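Local coordinates for protein terminal oxygenase component of carbazole 1,9a-dioxygenase (Nocardioides aromaticivorans, PDB 3GCF) that serves as the terminal oxygenase of carbazole 1,9a-dioxygenase, a Rieske non-heme iron enzyme that probably dihydroxylates carbazole at its angular position using molecular oxygen, at residues A[184-196]-A[202-214]. Residues are numbered along the deposited sequence; the frame is centred on the assembly and turned at random.
Sequences GFDTTHIFMHRNS and NRLAFPYGFVPAD. With FE2 (Fe (II) ion), chain P.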
loop_
_atom_site.group_PDB
_atom_site.type_symbol
_atom_site.label_atom_id
_atom_site.label_comp_id
_atom_site.label_asym_id
_atom_site.label_seq_id
_atom_site.Cartn_x
_atom_site.Cartn_y
_atom_site.Cartn_z
ATOM N N GLY A 184 -6.302 7.536 -26.569
ATOM C CA GLY A 184 -6.193 6.985 -27.908
ATOM C C GLY A 184 -6.907 7.876 -28.910
ATOM O O GLY A 184 -6.385 8.147 -29.986
ATOM N N PHE A 185 -8.094 8.346 -28.538
ATOM C CA PHE A 185 -8.931 9.197 -29.391
ATOM C C PHE A 185 -8.699 10.681 -29.090
ATOM O O PHE A 185 -9.643 11.417 -28.798
ATOM C CB PHE A 185 -10.403 8.841 -29.142
ATOM C CG PHE A 185 -11.351 9.376 -30.176
ATOM C CD1 PHE A 185 -11.145 9.125 -31.529
ATOM C CD2 PHE A 185 -12.465 10.115 -29.795
ATOM C CE1 PHE A 185 -12.033 9.604 -32.485
ATOM C CE2 PHE A 185 -13.362 10.598 -30.746
ATOM C CZ PHE A 185 -13.146 10.343 -32.091
ATOM N N ASP A 186 -7.445 11.113 -29.168
ATOM C CA ASP A 186 -7.073 12.495 -28.876
ATOM C C ASP A 186 -6.187 12.952 -30.029
ATOM O O ASP A 186 -5.096 12.417 -30.213
ATOM C CB ASP A 186 -6.306 12.530 -27.552
ATOM C CG ASP A 186 -5.968 13.931 -27.103
ATOM O OD1 ASP A 186 -5.483 14.726 -27.934
ATOM O OD2 ASP A 186 -6.170 14.231 -25.908
ATOM N N THR A 187 -6.644 13.942 -30.794
ATOM C CA THR A 187 -5.897 14.395 -31.965
ATOM C C THR A 187 -4.739 15.379 -31.766
ATOM O O THR A 187 -4.017 15.680 -32.720
ATOM C CB THR A 187 -6.854 14.973 -33.039
ATOM O OG1 THR A 187 -7.405 16.210 -32.580
ATOM C CG2 THR A 187 -7.994 13.999 -33.314
ATOM N N THR A 188 -4.547 15.879 -30.548
ATOM C CA THR A 188 -3.436 16.794 -30.310
ATOM C C THR A 188 -2.420 16.268 -29.288
ATOM O O THR A 188 -1.371 16.876 -29.087
ATOM C CB THR A 188 -3.926 18.203 -29.878
ATOM O OG1 THR A 188 -4.666 18.114 -28.654
ATOM C CG2 THR A 188 -4.806 18.805 -30.961
ATOM N N HIS A 189 -2.711 15.133 -28.657
ATOM C CA HIS A 189 -1.777 14.577 -27.685
ATOM C C HIS A 189 -0.527 14.035 -28.393
ATOM O O HIS A 189 0.497 13.787 -27.753
ATOM C CB HIS A 189 -2.425 13.431 -26.889
ATOM C CG HIS A 189 -2.206 12.076 -27.494
ATOM N ND1 HIS A 189 -2.909 11.624 -28.592
ATOM C CD2 HIS A 189 -1.325 11.094 -27.183
ATOM C CE1 HIS A 189 -2.471 10.423 -28.929
ATOM N NE2 HIS A 189 -1.510 10.079 -28.089
ATOM N N ILE A 190 -0.611 13.855 -29.711
ATOM C CA ILE A 190 0.508 13.298 -30.466
ATOM C C ILE A 190 1.774 14.132 -30.381
ATOM O O ILE A 190 2.851 13.705 -30.814
ATOM C CB ILE A 190 0.132 13.054 -31.947
ATOM C CG1 ILE A 190 -0.209 14.370 -32.645
ATOM C CG2 ILE A 190 -1.039 12.064 -32.014
ATOM C CD1 ILE A 190 -0.630 14.186 -34.102
ATOM N N PHE A 191 1.632 15.323 -29.812
ATOM C CA PHE A 191 2.756 16.222 -29.596
ATOM C C PHE A 191 3.816 15.441 -28.805
ATOM O O PHE A 191 5.001 15.472 -29.139
ATOM C CB PHE A 191 2.273 17.434 -28.783
ATOM C CG PHE A 191 3.378 18.313 -28.259
ATOM C CD1 PHE A 191 4.178 19.049 -29.128
ATOM C CD2 PHE A 191 3.599 18.426 -26.887
ATOM C CE1 PHE A 191 5.184 19.888 -28.638
ATOM C CE2 PHE A 191 4.606 19.265 -26.382
ATOM C CZ PHE A 191 5.398 19.996 -27.261
ATOM N N MET A 192 3.368 14.719 -27.779
ATOM C CA MET A 192 4.264 13.951 -26.915
ATOM C C MET A 192 5.006 12.811 -27.609
ATOM O O MET A 192 5.969 12.276 -27.058
ATOM C CB MET A 192 3.490 13.380 -25.720
ATOM C CG MET A 192 2.773 12.065 -26.009
ATOM S SD MET A 192 1.982 11.325 -24.558
ATOM C CE MET A 192 3.412 10.793 -23.639
ATOM N N HIS A 193 4.571 12.436 -28.810
ATOM C CA HIS A 193 5.220 11.346 -29.546
ATOM C C HIS A 193 6.277 11.821 -30.542
ATOM O O HIS A 193 6.955 11.001 -31.165
ATOM C CB HIS A 193 4.185 10.533 -30.335
ATOM C CG HIS A 193 3.190 9.809 -29.486
ATOM N ND1 HIS A 193 3.559 8.920 -28.501
ATOM C CD2 HIS A 193 1.835 9.807 -29.506
ATOM C CE1 HIS A 193 2.475 8.399 -27.952
ATOM N NE2 HIS A 193 1.415 8.920 -28.545
ATOM N N ARG A 194 6.405 13.136 -30.695
ATOM C CA ARG A 194 7.332 13.727 -31.664
ATOM C C ARG A 194 8.755 13.176 -31.674
ATOM O O ARG A 194 9.409 13.161 -32.722
ATOM C CB ARG A 194 7.380 15.254 -31.478
ATOM C CG ARG A 194 8.044 15.706 -30.184
ATOM C CD ARG A 194 7.890 17.205 -29.955
ATOM N NE ARG A 194 8.594 17.636 -28.753
ATOM C CZ ARG A 194 8.207 17.361 -27.512
ATOM N NH1 ARG A 194 7.103 16.658 -27.294
ATOM N NH2 ARG A 194 8.944 17.767 -26.488
ATOM N N ASN A 195 9.242 12.726 -30.523
ATOM C CA ASN A 195 10.607 12.206 -30.444
ATOM C C ASN A 195 10.720 10.683 -30.439
ATOM O O ASN A 195 11.799 10.141 -30.214
ATOM C CB ASN A 195 11.316 12.784 -29.213
ATOM C CG ASN A 195 11.593 14.275 -29.348
ATOM O OD1 ASN A 195 11.462 15.034 -28.384
ATOM N ND2 ASN A 195 11.982 14.700 -30.545
ATOM N N SER A 196 9.616 9.990 -30.679
ATOM C CA SER A 196 9.652 8.533 -30.726
ATOM C C SER A 196 10.542 8.117 -31.888
ATOM O O SER A 196 10.454 8.692 -32.976
ATOM C CB SER A 196 8.251 7.961 -30.952
ATOM O OG SER A 196 8.314 6.591 -31.328
ATOM N N ASN A 202 10.244 5.033 -39.322
ATOM C CA ASN A 202 9.410 4.634 -40.446
ATOM C C ASN A 202 9.168 5.794 -41.417
ATOM O O ASN A 202 8.185 5.802 -42.153
ATOM C CB ASN A 202 8.079 4.055 -39.940
ATOM C CG ASN A 202 7.345 3.251 -41.007
ATOM O OD1 ASN A 202 7.971 2.598 -41.839
ATOM N ND2 ASN A 202 6.018 3.280 -40.972
ATOM N N ARG A 203 10.078 6.767 -41.410
ATOM C CA ARG A 203 10.014 7.930 -42.299
ATOM C C ARG A 203 8.648 8.586 -42.334
ATOM O O ARG A 203 8.146 8.929 -43.402
ATOM C CB ARG A 203 10.402 7.525 -43.726
ATOM C CG ARG A 203 11.832 7.047 -43.875
ATOM C CD ARG A 203 12.169 6.718 -45.330
ATOM N NE ARG A 203 11.538 5.483 -45.803
ATOM C CZ ARG A 203 10.597 5.421 -46.744
ATOM N NH1 ARG A 203 10.155 6.527 -47.334
ATOM N NH2 ARG A 203 10.102 4.243 -47.104
ATOM N N LEU A 204 8.050 8.770 -41.167
ATOM C CA LEU A 204 6.726 9.361 -41.086
ATOM C C LEU A 204 6.697 10.880 -41.157
ATOM O O LEU A 204 7.563 11.557 -40.601
ATOM C CB LEU A 204 6.039 8.950 -39.781
ATOM C CG LEU A 204 5.899 7.479 -39.397
ATOM C CD1 LEU A 204 5.088 7.396 -38.096
ATOM C CD2 LEU A 204 5.199 6.706 -40.512
ATOM N N ALA A 205 5.703 11.406 -41.865
ATOM C CA ALA A 205 5.494 12.845 -41.926
ATOM C C ALA A 205 4.503 12.889 -40.773
ATOM O O ALA A 205 3.323 12.591 -40.952
ATOM C CB ALA A 205 4.814 13.247 -43.233
ATOM N N PHE A 206 4.984 13.222 -39.581
ATOM C CA PHE A 206 4.115 13.210 -38.412
ATOM C C PHE A 206 3.960 14.576 -37.772
ATOM O O PHE A 206 4.926 15.155 -37.280
ATOM C CB PHE A 206 4.668 12.208 -37.395
ATOM C CG PHE A 206 3.642 11.689 -36.438
ATOM C CD1 PHE A 206 2.584 10.906 -36.891
ATOM C CD2 PHE A 206 3.733 11.973 -35.081
ATOM C CE1 PHE A 206 1.633 10.413 -36.004
ATOM C CE2 PHE A 206 2.783 11.483 -34.185
ATOM C CZ PHE A 206 1.735 10.703 -34.648
ATOM N N PRO A 207 2.727 15.101 -37.751
ATOM C CA PRO A 207 2.467 16.415 -37.164
ATOM C C PRO A 207 2.423 16.408 -35.638
ATOM O O PRO A 207 2.366 15.348 -35.017
ATOM C CB PRO A 207 1.132 16.800 -37.786
ATOM C CG PRO A 207 0.413 15.487 -37.822
ATOM C CD PRO A 207 1.490 14.518 -38.309
ATOM N N TYR A 208 2.461 17.599 -35.046
ATOM C CA TYR A 208 2.403 17.740 -33.599
ATOM C C TYR A 208 0.952 17.663 -33.131
ATOM O O TYR A 208 0.676 17.499 -31.942
ATOM C CB TYR A 208 3.010 19.077 -33.161
ATOM C CG TYR A 208 4.490 19.196 -33.438
ATOM C CD1 TYR A 208 5.347 18.121 -33.204
ATOM C CD2 TYR A 208 5.039 20.383 -33.915
ATOM C CE1 TYR A 208 6.713 18.222 -33.437
ATOM C CE2 TYR A 208 6.413 20.495 -34.155
ATOM C CZ TYR A 208 7.242 19.406 -33.914
ATOM O OH TYR A 208 8.591 19.485 -34.169
ATOM N N GLY A 209 0.030 17.789 -34.081
ATOM C CA GLY A 209 -1.382 17.723 -33.757
ATOM C C GLY A 209 -2.283 17.943 -34.960
ATOM O O GLY A 209 -1.833 18.406 -36.008
ATOM N N PHE A 210 -3.556 17.588 -34.809
ATOM C CA PHE A 210 -4.556 17.770 -35.859
ATOM C C PHE A 210 -5.648 18.653 -35.264
ATOM O O PHE A 210 -6.209 18.328 -34.220
ATOM C CB PHE A 210 -5.182 16.434 -36.265
ATOM C CG PHE A 210 -4.245 15.509 -36.983
ATOM C CD1 PHE A 210 -4.023 15.645 -38.352
ATOM C CD2 PHE A 210 -3.601 14.485 -36.295
ATOM C CE1 PHE A 210 -3.174 14.772 -39.028
ATOM C CE2 PHE A 210 -2.751 13.607 -36.960
ATOM C CZ PHE A 210 -2.537 13.750 -38.333
ATOM N N VAL A 211 -5.956 19.755 -35.934
ATOM C CA VAL A 211 -6.983 20.674 -35.458
ATOM C C VAL A 211 -8.177 20.675 -36.415
ATOM O O VAL A 211 -8.002 20.840 -37.624
ATOM C CB VAL A 211 -6.418 22.107 -35.354
ATOM C CG1 VAL A 211 -7.501 23.070 -34.876
ATOM C CG2 VAL A 211 -5.230 22.121 -34.396
ATOM N N PRO A 212 -9.402 20.477 -35.887
ATOM C CA PRO A 212 -10.614 20.463 -36.715
ATOM C C PRO A 212 -10.641 21.718 -37.586
ATOM O O PRO A 212 -10.519 22.828 -37.070
ATOM C CB PRO A 212 -11.739 20.457 -35.682
ATOM C CG PRO A 212 -11.123 19.724 -34.517
ATOM C CD PRO A 212 -9.737 20.305 -34.458
ATOM N N ALA A 213 -10.803 21.537 -38.895
ATOM C CA ALA A 213 -10.814 22.660 -39.830
ATOM C C ALA A 213 -12.213 23.109 -40.244
ATOM O O ALA A 213 -12.387 24.213 -40.764
ATOM C CB ALA A 213 -9.997 22.303 -41.076
ATOM N N ASP A 214 -13.205 22.256 -40.022
ATOM C CA ASP A 214 -14.578 22.577 -40.385
ATOM C C ASP A 214 -15.575 21.767 -39.561
ATOM O O ASP A 214 -15.190 20.942 -38.732
ATOM C CB ASP A 214 -14.804 22.322 -41.881
ATOM C CG ASP A 214 -14.562 20.877 -42.267
ATOM O OD1 ASP A 214 -15.285 20.000 -41.756
ATOM O OD2 ASP A 214 -13.649 20.614 -43.076
HETATM FE FE FE2 P . -0.555 8.188 -28.208
HETATM O O HOH W 1 4.200 14.532 -32.920
HETATM O O HOH W 2 -0.953 7.499 -30.127
HETATM O O HOH W 3 -2.423 7.501 -27.865
#
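Between Thr187 and Phe210 the backbones run close, with Thr188 CA 4.1 Å from Gly209 CA and a hydrogen bond from Phe210 N to Thr187 O (2.9 Å, 152° at the hydrogen). The side chain of Thr187 adds a hydrogen bond from OG1 to Phe210 O (2.9 Å); its chi1 of 70° sets OG1 between its own N and carbonyl carbon, within reach of that acceptor. Three residues on, in the 3-10 segment 189-193, Ile190 packs its CB on Phe206 and its CD1 on Pro207 and Phe210 (CE2 at 3.6 Å), crossing the latter side chain at about a right angle. A water donates to both Ile190 O and Pro207 O, bridging the segments. Farther along, Arg194 CB touches the edge of the Tyr208 ring at CE1 (3.6 Å), while its NH1 donates a hydrogen bond to Phe191 O (3.0 Å) and sits over the centre of the Phe191 ring.

His189 NE2 and His193 NE2 each bind the iron at 2.1 Å, alongside two waters and Asp337; His193 CB also touches Phe206. His189 ND1 donates to Asp186 O (2.8 Å), which lies in the imidazole plane; with the iron bond this fixes the ring's rotation. Asp186 OD2 is hydrogen-bonded to His99 NE2 of a neighbouring subunit, a ligand of that subunit's Rieske cluster. Such a two-histidine, one-carboxylate iron site, linked through an aspartate to the adjacent subunit's cluster, is characteristic of Rieske oxygenases, consistent with electron transfer between subunits.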